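Local coordinates for protein cellulase (Clostridium cellulovorans, PDB 6UI3) that probably hydrolyses internal beta-glucosidic linkages of cellulose and related polysaccharides, as a broad-specificity endoglucanase whose family 5 TIM-barrel domain is this chain, at residues Y101-I106 / I146-N151; T62-V67 / P300-D305; N216-I221 / P266-Q271. All coordinates share one frame; numbering follows the deposited sequence.

Contact 1 (Y101-I106 / I146-N151)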
loop_
_atom_site.group_PDB
_atom_site.type_symbol
_atom_site.label_atom_id
_atom_site.label_comp_id
_atom_site.label_asym_id
_atom_site.label_seq_id
_atom_site.Cartn_x
_atom_site.Cartn_y
_atom_site.Cartn_z
ATOM N N TYR A 101 8.051 -9.917 0.475
ATOM C CA TYR A 101 6.770 -9.637 1.101
ATOM C C TYR A 101 5.743 -9.299 0.030
ATOM O O TYR A 101 6.061 -8.709 -1.013
ATOM C CB TYR A 101 6.892 -8.473 2.095
ATOM C CG TYR A 101 7.651 -8.881 3.330
ATOM C CD1 TYR A 101 9.022 -8.754 3.399
ATOM C CD2 TYR A 101 6.987 -9.457 4.411
ATOM C CE1 TYR A 101 9.719 -9.168 4.508
ATOM C CE2 TYR A 101 7.673 -9.871 5.523
ATOM C CZ TYR A 101 9.028 -9.736 5.565
ATOM O OH TYR A 101 9.689 -10.173 6.678
ATOM N N ALA A 102 4.497 -9.683 0.293
ATOM C CA ALA A 102 3.358 -9.387 -0.565
ATOM C C ALA A 102 2.243 -8.822 0.293
ATOM O O ALA A 102 1.878 -9.427 1.307
ATOM C CB ALA A 102 2.853 -10.663 -1.234
ATOM N N ILE A 103 1.688 -7.679 -0.109
ATOM C CA ILE A 103 0.579 -7.042 0.611
ATOM C C ILE A 103 -0.648 -7.133 -0.283
ATOM O O ILE A 103 -0.601 -6.695 -1.435
ATOM C CB ILE A 103 0.889 -5.569 0.944
ATOM C CG1 ILE A 103 2.092 -5.459 1.887
ATOM C CG2 ILE A 103 -0.341 -4.876 1.549
ATOM C CD1 ILE A 103 2.773 -4.108 1.852
ATOM N N VAL A 104 -1.753 -7.674 0.243
ATOM C CA VAL A 104 -3.043 -7.714 -0.447
ATOM C C VAL A 104 -4.023 -6.823 0.309
ATOM O O VAL A 104 -4.038 -6.811 1.542
ATOM C CB VAL A 104 -3.572 -9.160 -0.518
ATOM C CG1 VAL A 104 -5.007 -9.200 -1.064
ATOM C CG2 VAL A 104 -2.700 -10.029 -1.387
ATOM N N ASN A 105 -4.863 -6.092 -0.432
ATOM C CA ASN A 105 -5.778 -5.137 0.180
ATOM C C ASN A 105 -7.156 -5.227 -0.480
ATOM O O ASN A 105 -7.444 -6.131 -1.262
ATOM C CB ASN A 105 -5.188 -3.716 0.124
ATOM C CG ASN A 105 -5.195 -3.114 -1.271
ATOM O OD1 ASN A 105 -5.686 -3.720 -2.224
ATOM N ND2 ASN A 105 -4.624 -1.908 -1.400
ATOM N N ILE A 106 -8.020 -4.279 -0.099
ATOM C CA ILE A 106 -9.218 -3.893 -0.836
ATOM C C ILE A 106 -8.957 -2.489 -1.358
ATOM O O ILE A 106 -8.612 -1.599 -0.575
ATOM C CB ILE A 106 -10.464 -3.916 0.077
ATOM C CG1 ILE A 106 -10.715 -5.325 0.631
ATOM C CG2 ILE A 106 -11.677 -3.371 -0.682
ATOM C CD1 ILE A 106 -11.919 -5.421 1.565
ATOM N N ILE A 146 0.980 -10.061 3.943
ATOM C CA ILE A 146 0.460 -9.030 4.833
ATOM C C ILE A 146 -0.887 -8.573 4.277
ATOM O O ILE A 146 -1.055 -8.511 3.055
ATOM C CB ILE A 146 1.451 -7.846 4.846
ATOM C CG1 ILE A 146 2.827 -8.272 5.370
ATOM C CG2 ILE A 146 0.868 -6.651 5.627
ATOM C CD1 ILE A 146 3.927 -7.258 5.078
ATOM N N PHE A 147 -1.840 -8.248 5.150
ATOM C CA PHE A 147 -3.139 -7.717 4.737
ATOM C C PHE A 147 -3.228 -6.227 5.064
ATOM O O PHE A 147 -2.720 -5.785 6.099
ATOM C CB PHE A 147 -4.266 -8.444 5.479
ATOM C CG PHE A 147 -4.396 -9.923 5.167
ATOM C CD1 PHE A 147 -3.930 -10.471 3.978
ATOM C CD2 PHE A 147 -5.023 -10.766 6.079
ATOM C CE1 PHE A 147 -4.104 -11.839 3.706
ATOM C CE2 PHE A 147 -5.192 -12.116 5.809
ATOM C CZ PHE A 147 -4.728 -12.649 4.632
ATOM N N ASP A 148 -3.898 -5.461 4.201
ATOM C CA ASP A 148 -4.077 -4.003 4.305
ATOM C C ASP A 148 -5.579 -3.772 4.179
ATOM O O ASP A 148 -6.165 -4.070 3.138
ATOM C CB ASP A 148 -3.227 -3.374 3.187
ATOM C CG ASP A 148 -3.479 -1.888 2.921
ATOM O OD1 ASP A 148 -4.286 -1.226 3.618
ATOM O OD2 ASP A 148 -2.809 -1.376 1.965
ATOM N N THR A 149 -6.232 -3.312 5.252
ATOM C CA THR A 149 -7.679 -3.534 5.399
ATOM C C THR A 149 -8.535 -2.773 4.378
ATOM O O THR A 149 -9.645 -3.212 4.053
ATOM C CB THR A 149 -8.160 -3.150 6.805
ATOM O OG1 THR A 149 -7.921 -1.746 6.999
ATOM C CG2 THR A 149 -7.510 -3.990 7.898
ATOM N N ILE A 150 -8.068 -1.615 3.919
ATOM C CA ILE A 150 -8.765 -0.783 2.931
ATOM C C ILE A 150 -7.739 0.234 2.445
ATOM O O ILE A 150 -6.946 0.730 3.236
ATOM C CB ILE A 150 -10.048 -0.149 3.512
ATOM C CG1 ILE A 150 -10.807 0.651 2.445
ATOM C CG2 ILE A 150 -9.740 0.698 4.745
ATOM C CD1 ILE A 150 -11.337 -0.157 1.262
ATOM N N ASN A 151 -7.740 0.556 1.158
ATOM C CA ASN A 151 -6.693 1.401 0.563
ATOM C C ASN A 151 -6.749 2.854 1.050
ATOM O O ASN A 151 -5.895 3.288 1.831
ATOM C CB ASN A 151 -6.809 1.296 -0.959
ATOM C CG ASN A 151 -5.938 2.275 -1.666
ATOM O OD1 ASN A 151 -4.733 2.342 -1.379
ATOM N ND2 ASN A 151 -6.507 3.052 -2.566
#
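Ile146 fits its CD1 methyl into the notch between two side chains of the opposing strand, 3.8 Å from Tyr101 CD2 on the ring and 4.1 Å from Ile103 CG1. With Ile146 CG1 anti to the carbonyl carbon (chi1 -61°), the chain leans back toward Tyr101. The next bump is Ile103 CG2, which rests 3.6 Å from Asp148 CB. Beyond it Asn105 and Asp148 run side by side, CB to CB 3.7 Å, their amide and carboxylate planes 65° apart; Asn105 OD1 is bound by Val67 N, and Asp148 OD2 by Arg64 in a salt bridge. Ile103 and Ile146, paired in the parallel ladder, point into the TIM barrel, as do Asn105 and Asp148 beyond them, while Val104 and Phe147 point outward, where Phe147 meets helix 163-182. The two parallel strands are those of a beta-alpha-beta unit, connected through helix 120-137. Their ladder runs from Ile146 N to Ala102 O, 2.9 Å, through Val104 N to Ile146 O, 3.0 Å, to Asp148 N on Val104 O. Past the strands, Ile150 turns its CD1 back into the angle made by Ile106 CG2 and Ile106 O, and Asn151 N bonds that same oxygen at 2.9 Å.

Contact 2 (T62-V67 / P300-D305)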
loop_
_atom_site.group_PDB
_atom_site.type_symbol
_atom_site.label_atom_id
_atom_site.label_comp_id
_atom_site.label_asym_id
_atom_site.label_seq_id
_atom_site.Cartn_x
_atom_site.Cartn_y
_atom_site.Cartn_z
ATOM N N THR A 62 9.636 -5.996 -1.160
ATOM C CA THR A 62 8.223 -5.978 -0.807
ATOM C C THR A 62 7.415 -5.496 -2.004
ATOM O O THR A 62 7.782 -4.490 -2.633
ATOM C CB THR A 62 7.979 -5.014 0.370
ATOM O OG1 THR A 62 8.593 -5.507 1.558
ATOM C CG2 THR A 62 6.486 -4.824 0.642
ATOM N N VAL A 63 6.318 -6.187 -2.309
ATOM C CA VAL A 63 5.389 -5.773 -3.354
ATOM C C VAL A 63 3.984 -5.666 -2.777
ATOM O O VAL A 63 3.452 -6.633 -2.213
ATOM C CB VAL A 63 5.390 -6.731 -4.561
ATOM C CG1 VAL A 63 4.295 -6.328 -5.560
ATOM C CG2 VAL A 63 6.754 -6.754 -5.246
ATOM N N ARG A 64 3.362 -4.512 -2.958
ATOM C CA ARG A 64 1.952 -4.311 -2.637
ATOM C C ARG A 64 1.116 -4.518 -3.887
ATOM O O ARG A 64 1.498 -4.059 -4.979
ATOM C CB ARG A 64 1.724 -2.929 -2.034
ATOM C CG ARG A 64 0.279 -2.610 -1.682
ATOM C CD ARG A 64 0.234 -1.473 -0.685
ATOM N NE ARG A 64 -1.073 -0.977 -0.287
ATOM C CZ ARG A 64 -1.730 0.034 -0.861
ATOM N NH1 ARG A 64 -1.256 0.614 -1.948
ATOM N NH2 ARG A 64 -2.861 0.458 -0.330
ATOM N N ILE A 65 0.022 -5.253 -3.729
ATOM C CA ILE A 65 -0.835 -5.686 -4.825
ATOM C C ILE A 65 -2.233 -5.110 -4.612
ATOM O O ILE A 65 -3.075 -5.730 -3.936
ATOM C CB ILE A 65 -0.885 -7.216 -4.914
ATOM C CG1 ILE A 65 0.518 -7.816 -5.055
ATOM C CG2 ILE A 65 -1.769 -7.654 -6.076
ATOM C CD1 ILE A 65 0.575 -9.285 -4.708
ATOM N N PRO A 66 -2.502 -3.918 -5.151
ATOM C CA PRO A 66 -3.863 -3.365 -5.132
ATOM C C PRO A 66 -4.854 -4.317 -5.782
ATOM O O PRO A 66 -4.626 -4.781 -6.895
ATOM C CB PRO A 66 -3.712 -2.084 -5.970
ATOM C CG PRO A 66 -2.282 -1.658 -5.744
ATOM C CD PRO A 66 -1.520 -2.960 -5.708
ATOM N N VAL A 67 -5.983 -4.568 -5.108
ATOM C CA VAL A 67 -7.019 -5.435 -5.668
ATOM C C VAL A 67 -8.400 -4.821 -5.459
ATOM O O VAL A 67 -8.814 -4.576 -4.317
ATOM C CB VAL A 67 -7.014 -6.857 -5.078
ATOM C CG1 VAL A 67 -8.092 -7.719 -5.752
ATOM C CG2 VAL A 67 -5.648 -7.507 -5.203
ATOM N N PRO A 300 9.233 1.477 6.127
ATOM C CA PRO A 300 9.489 1.078 4.740
ATOM C C PRO A 300 8.681 1.937 3.781
ATOM O O PRO A 300 7.573 2.391 4.096
ATOM C CB PRO A 300 9.040 -0.387 4.679
ATOM C CG PRO A 300 8.416 -0.694 5.945
ATOM C CD PRO A 300 8.545 0.433 6.902
ATOM N N CYS A 301 9.262 2.174 2.600
ATOM C CA CYS A 301 8.666 2.994 1.554
ATOM C C CYS A 301 8.397 2.152 0.317
ATOM O O CYS A 301 9.282 1.437 -0.156
ATOM C CB CYS A 301 9.593 4.145 1.168
ATOM S SG CYS A 301 9.896 5.319 2.500
ATOM N N LEU A 302 7.177 2.233 -0.195
ATOM C CA LEU A 302 6.759 1.474 -1.366
ATOM C C LEU A 302 6.403 2.433 -2.495
ATOM O O LEU A 302 5.405 3.149 -2.412
ATOM C CB LEU A 302 5.558 0.597 -1.012
ATOM C CG LEU A 302 5.784 -0.590 -0.083
ATOM C CD1 LEU A 302 6.269 -0.292 1.271
ATOM C CD2 LEU A 302 4.474 -1.369 0.039
ATOM N N TRP A 303 7.211 2.449 -3.552
ATOM C CA TRP A 303 6.968 3.324 -4.694
ATOM C C TRP A 303 5.717 2.884 -5.451
ATOM O O TRP A 303 5.507 1.696 -5.693
ATOM C CB TRP A 303 8.189 3.295 -5.627
ATOM C CG TRP A 303 8.074 4.208 -6.839
ATOM C CD1 TRP A 303 7.377 3.951 -7.974
ATOM C CD2 TRP A 303 8.694 5.486 -7.037
ATOM N NE1 TRP A 303 7.493 4.999 -8.847
ATOM C CE2 TRP A 303 8.310 5.947 -8.311
ATOM C CE3 TRP A 303 9.526 6.286 -6.262
ATOM C CZ2 TRP A 303 8.736 7.163 -8.821
ATOM C CZ3 TRP A 303 9.961 7.488 -6.782
ATOM C CH2 TRP A 303 9.571 7.904 -8.054
ATOM N N TRP A 304 4.896 3.861 -5.843
ATOM C CA TRP A 304 3.713 3.593 -6.676
ATOM C C TRP A 304 4.111 3.544 -8.146
ATOM O O TRP A 304 4.356 4.579 -8.761
ATOM C CB TRP A 304 2.637 4.661 -6.474
ATOM C CG TRP A 304 1.415 4.375 -7.306
ATOM C CD1 TRP A 304 1.099 4.910 -8.523
ATOM C CD2 TRP A 304 0.366 3.464 -6.984
ATOM N NE1 TRP A 304 -0.082 4.371 -8.986
ATOM C CE2 TRP A 304 -0.559 3.487 -8.051
ATOM C CE3 TRP A 304 0.111 2.629 -5.895
ATOM C CZ2 TRP A 304 -1.702 2.709 -8.050
ATOM C CZ3 TRP A 304 -1.024 1.867 -5.897
ATOM C CH2 TRP A 304 -1.920 1.911 -6.959
ATOM N N ASP A 305 4.162 2.344 -8.717
ATOM C CA ASP A 305 4.605 2.132 -10.097
ATOM C C ASP A 305 3.413 1.757 -10.970
ATOM O O ASP A 305 2.945 0.621 -10.949
ATOM C CB ASP A 305 5.700 1.081 -10.169
ATOM C CG ASP A 305 6.380 1.055 -11.519
ATOM O OD1 ASP A 305 5.731 1.465 -12.516
ATOM O OD2 ASP A 305 7.542 0.602 -11.567
#
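Thr62 and Leu302 form the closest CA pair, 7.6 Å apart, between strand axes that approach to 8.0 Å at 51° without a single hydrogen bond across, so side chains alone carry this contact. Leu302 supplies the apolar part. Its CD2 methyl reaches over to Arg64 CB at 3.8 Å and Thr62 CG2 at 4.0 Å, touching the base of the arginine and not its charged end. Thr62 turns its methyl to the leucine, while its OG1 is bonded to Met23 O.

Arg64 sets out with CG anti to the backbone N (chi1 179°) and stays extended as far as NE. Its guanidinium meets Trp304 edge to edge: NH1 and CZ3 are 4.1 Å apart, each near the plane of the other group, with the planes 61° apart. That geometry excludes a cation-pi stack over the ring face. The cation is held by polar partners instead, NE in a salt bridge with Asp148, NH1 on Asn28 and Gln271, NH2 on Asn151, which would fix the rotation of the group. Pro66 approaches the same indole corner, its CG 3.7 Å from Trp304 CZ3 and 3.8 Å from Trp304 CH2, the proline ring and the indole pointing opposite ways as they pass.

The contact lies inside the barrel beside its closure, where strand 25-29 separates the two strands; Leu302 also packs on Ile103 of strand 101-105 and Ile268 of strand 267-272, and on the outer side Ile65 and Val67 face helix 82-96.

Contact 3 (N216-I221 / P266-Q271). Unlike the reference sequence in segment 266-271: Gln271 (reference Glu).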
loop_
_atom_site.group_PDB
_atom_site.type_symbol
_atom_site.label_atom_id
_atom_site.label_comp_id
_atom_site.label_asym_id
_atom_site.label_seq_id
_atom_site.Cartn_x
_atom_site.Cartn_y
_atom_site.Cartn_z
ATOM N N ASN A 216 -0.341 -6.401 16.887
ATOM C CA ASN A 216 0.375 -6.805 15.680
ATOM C C ASN A 216 -0.213 -6.143 14.448
ATOM O O ASN A 216 -0.570 -6.795 13.466
ATOM C CB ASN A 216 0.376 -8.323 15.594
ATOM C CG ASN A 216 1.279 -8.844 14.513
ATOM O OD1 ASN A 216 2.199 -8.163 14.050
ATOM N ND2 ASN A 216 1.033 -10.082 14.108
ATOM N N VAL A 217 -0.295 -4.816 14.498
ATOM C CA VAL A 217 -0.741 -4.008 13.375
ATOM C C VAL A 217 0.283 -2.921 13.076
ATOM O O VAL A 217 1.073 -2.508 13.931
ATOM C CB VAL A 217 -2.140 -3.378 13.603
ATOM C CG1 VAL A 217 -3.213 -4.447 13.743
ATOM C CG2 VAL A 217 -2.160 -2.472 14.838
ATOM N N ALA A 218 0.237 -2.435 11.846
ATOM C CA ALA A 218 1.025 -1.292 11.419
ATOM C C ALA A 218 0.098 -0.257 10.800
ATOM O O ALA A 218 -0.919 -0.614 10.198
ATOM C CB ALA A 218 2.064 -1.695 10.366
ATOM N N VAL A 219 0.438 1.024 10.942
ATOM C CA VAL A 219 -0.358 2.083 10.325
ATOM C C VAL A 219 0.075 2.257 8.877
ATOM O O VAL A 219 1.275 2.312 8.575
ATOM C CB VAL A 219 -0.248 3.392 11.122
ATOM C CG1 VAL A 219 -0.986 4.526 10.411
ATOM C CG2 VAL A 219 -0.797 3.200 12.530
ATOM N N SER A 220 -0.906 2.320 7.981
ATOM C CA SER A 220 -0.700 2.520 6.551
ATOM C C SER A 220 -0.846 3.997 6.207
ATOM O O SER A 220 -1.897 4.594 6.455
ATOM C CB SER A 220 -1.756 1.727 5.788
ATOM O OG SER A 220 -1.695 2.047 4.409
ATOM N N ILE A 221 0.208 4.570 5.630
ATOM C CA ILE A 221 0.251 5.966 5.203
ATOM C C ILE A 221 0.639 6.033 3.730
ATOM O O ILE A 221 1.570 5.347 3.290
ATOM C CB ILE A 221 1.284 6.759 6.043
ATOM C CG1 ILE A 221 0.872 6.836 7.523
ATOM C CG2 ILE A 221 1.538 8.147 5.450
ATOM C CD1 ILE A 221 -0.372 7.614 7.809
ATOM N N PRO A 266 4.432 0.407 14.500
ATOM C CA PRO A 266 5.182 0.766 13.296
ATOM C C PRO A 266 4.296 1.407 12.245
ATOM O O PRO A 266 3.074 1.225 12.230
ATOM C CB PRO A 266 5.733 -0.577 12.815
ATOM C CG PRO A 266 4.785 -1.590 13.343
ATOM C CD PRO A 266 4.262 -1.049 14.643
ATOM N N VAL A 267 4.941 2.141 11.336
ATOM C CA VAL A 267 4.292 2.805 10.206
ATOM C C VAL A 267 4.928 2.304 8.914
ATOM O O VAL A 267 6.156 2.197 8.815
ATOM C CB VAL A 267 4.433 4.341 10.314
ATOM C CG1 VAL A 267 3.819 5.042 9.119
ATOM C CG2 VAL A 267 3.806 4.859 11.608
ATOM N N ILE A 268 4.088 2.014 7.922
ATOM C CA ILE A 268 4.522 1.662 6.569
ATOM C C ILE A 268 4.050 2.763 5.630
ATOM O O ILE A 268 2.866 3.116 5.632
ATOM C CB ILE A 268 3.942 0.299 6.151
ATOM C CG1 ILE A 268 4.537 -0.821 7.012
ATOM C CG2 ILE A 268 4.203 0.029 4.689
ATOM C CD1 ILE A 268 3.736 -2.105 7.004
ATOM N N ILE A 269 4.969 3.310 4.839
ATOM C CA ILE A 269 4.601 4.219 3.751
ATOM C C ILE A 269 4.214 3.338 2.564
ATOM O O ILE A 269 5.047 2.981 1.711
ATOM C CB ILE A 269 5.713 5.225 3.424
ATOM C CG1 ILE A 269 6.157 5.991 4.674
ATOM C CG2 ILE A 269 5.246 6.179 2.331
ATOM C CD1 ILE A 269 5.100 6.800 5.341
ATOM N N GLY A 270 2.940 2.961 2.532
ATOM C CA GLY A 270 2.452 2.017 1.550
ATOM C C GLY A 270 2.417 2.555 0.139
ATOM O O GLY A 270 2.365 1.753 -0.811
ATOM N N GLN A 271 2.422 3.887 -0.023
ATOM C CA GLN A 271 2.564 4.519 -1.330
ATOM C C GLN A 271 3.323 5.827 -1.186
ATOM O O GLN A 271 2.987 6.643 -0.323
ATOM C CB GLN A 271 1.219 4.873 -1.990
ATOM C CG GLN A 271 0.295 3.682 -2.210
ATOM C CD GLN A 271 -1.031 4.025 -2.869
ATOM O OE1 GLN A 271 -1.968 3.232 -2.859
ATOM N NE2 GLN A 271 -1.107 5.188 -3.443
#
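Ile221 crosses both Val267 and Ile269 at a slant, presenting a different branch to each. Its CG1 meets Val267 CG1 at 3.8 Å, and its CG2 meets Ile269 CD1, again at 3.8 Å. The end of Ile221 leads away from the other strand, whereas that of Ile269 bends back: CG1 lies anti to the carbonyl carbon, and a second torsion of -61° folds CD1 back against Ile221 CG2. Val219 stands on the same face beside Val267, and helix 243-261 packs over this layer, Phe260 touching both valines and Phe253 touching Ile269.

The other face holds Ser220 and Ile268, both in touch with Met193 inside the barrel. Here Ile268 extends toward the N-terminal end of the pair, so that its CD1 lies 3.8 Å from Ala218 CB, a methyl that also has Pro266 CG as a neighbour at 4.0 Å.

Strands 217-222 and 267-272 of the TIM barrel run parallel with their axes 36° apart. Their ladder comprises Val219 N to Pro266 O at 2.9 Å, Ile268 N to Val219 O at 2.9 Å and nearly straight (172° at the hydrogen), and Ile221 N to Ile268 O at 3.0 Å. At the C-terminal end Gly270 N makes a weak bond to Ile221 O, where Ile269 is the centre of an inverse gamma turn. Gln271, where the reference sequence has Glu, follows directly; its OE1 is bonded to Arg64. In family 5 enzymes the nucleophilic glutamate lies at the end of the seventh strand, and this position is consistent with that site.

Across the pair the chemistry is backbone hydrogen bonding with aliphatic packing, which implies that cohesion comes from the ladder and from branched side chains, while the polar side chain of Gln271 stands at its C-terminal end.

Overall arrangement
From the N terminus, contact 2 opens first with 62-67 and closes last with 300-305, enclosing the other two in a loop that brings strand 62-65 of the barrel near strand 301-305. Inside it, contact 1 joins strands 101-105 and 145-148 and has closed at 146-151 before contact 3 begins at 216-221; contact 3 then joins strands 217-222 and 267-272. The inner pair is therefore in series, and no loop crosses another. Adjacent strands connect the outer contact to each inner one: Ile65 N probably bonds Ile103 O, and Ile269 N probably bonds Pro300 O. Arg64, with Asn151 and Gln271, brings all three contacts together at the C-terminal ends of the barrel strands.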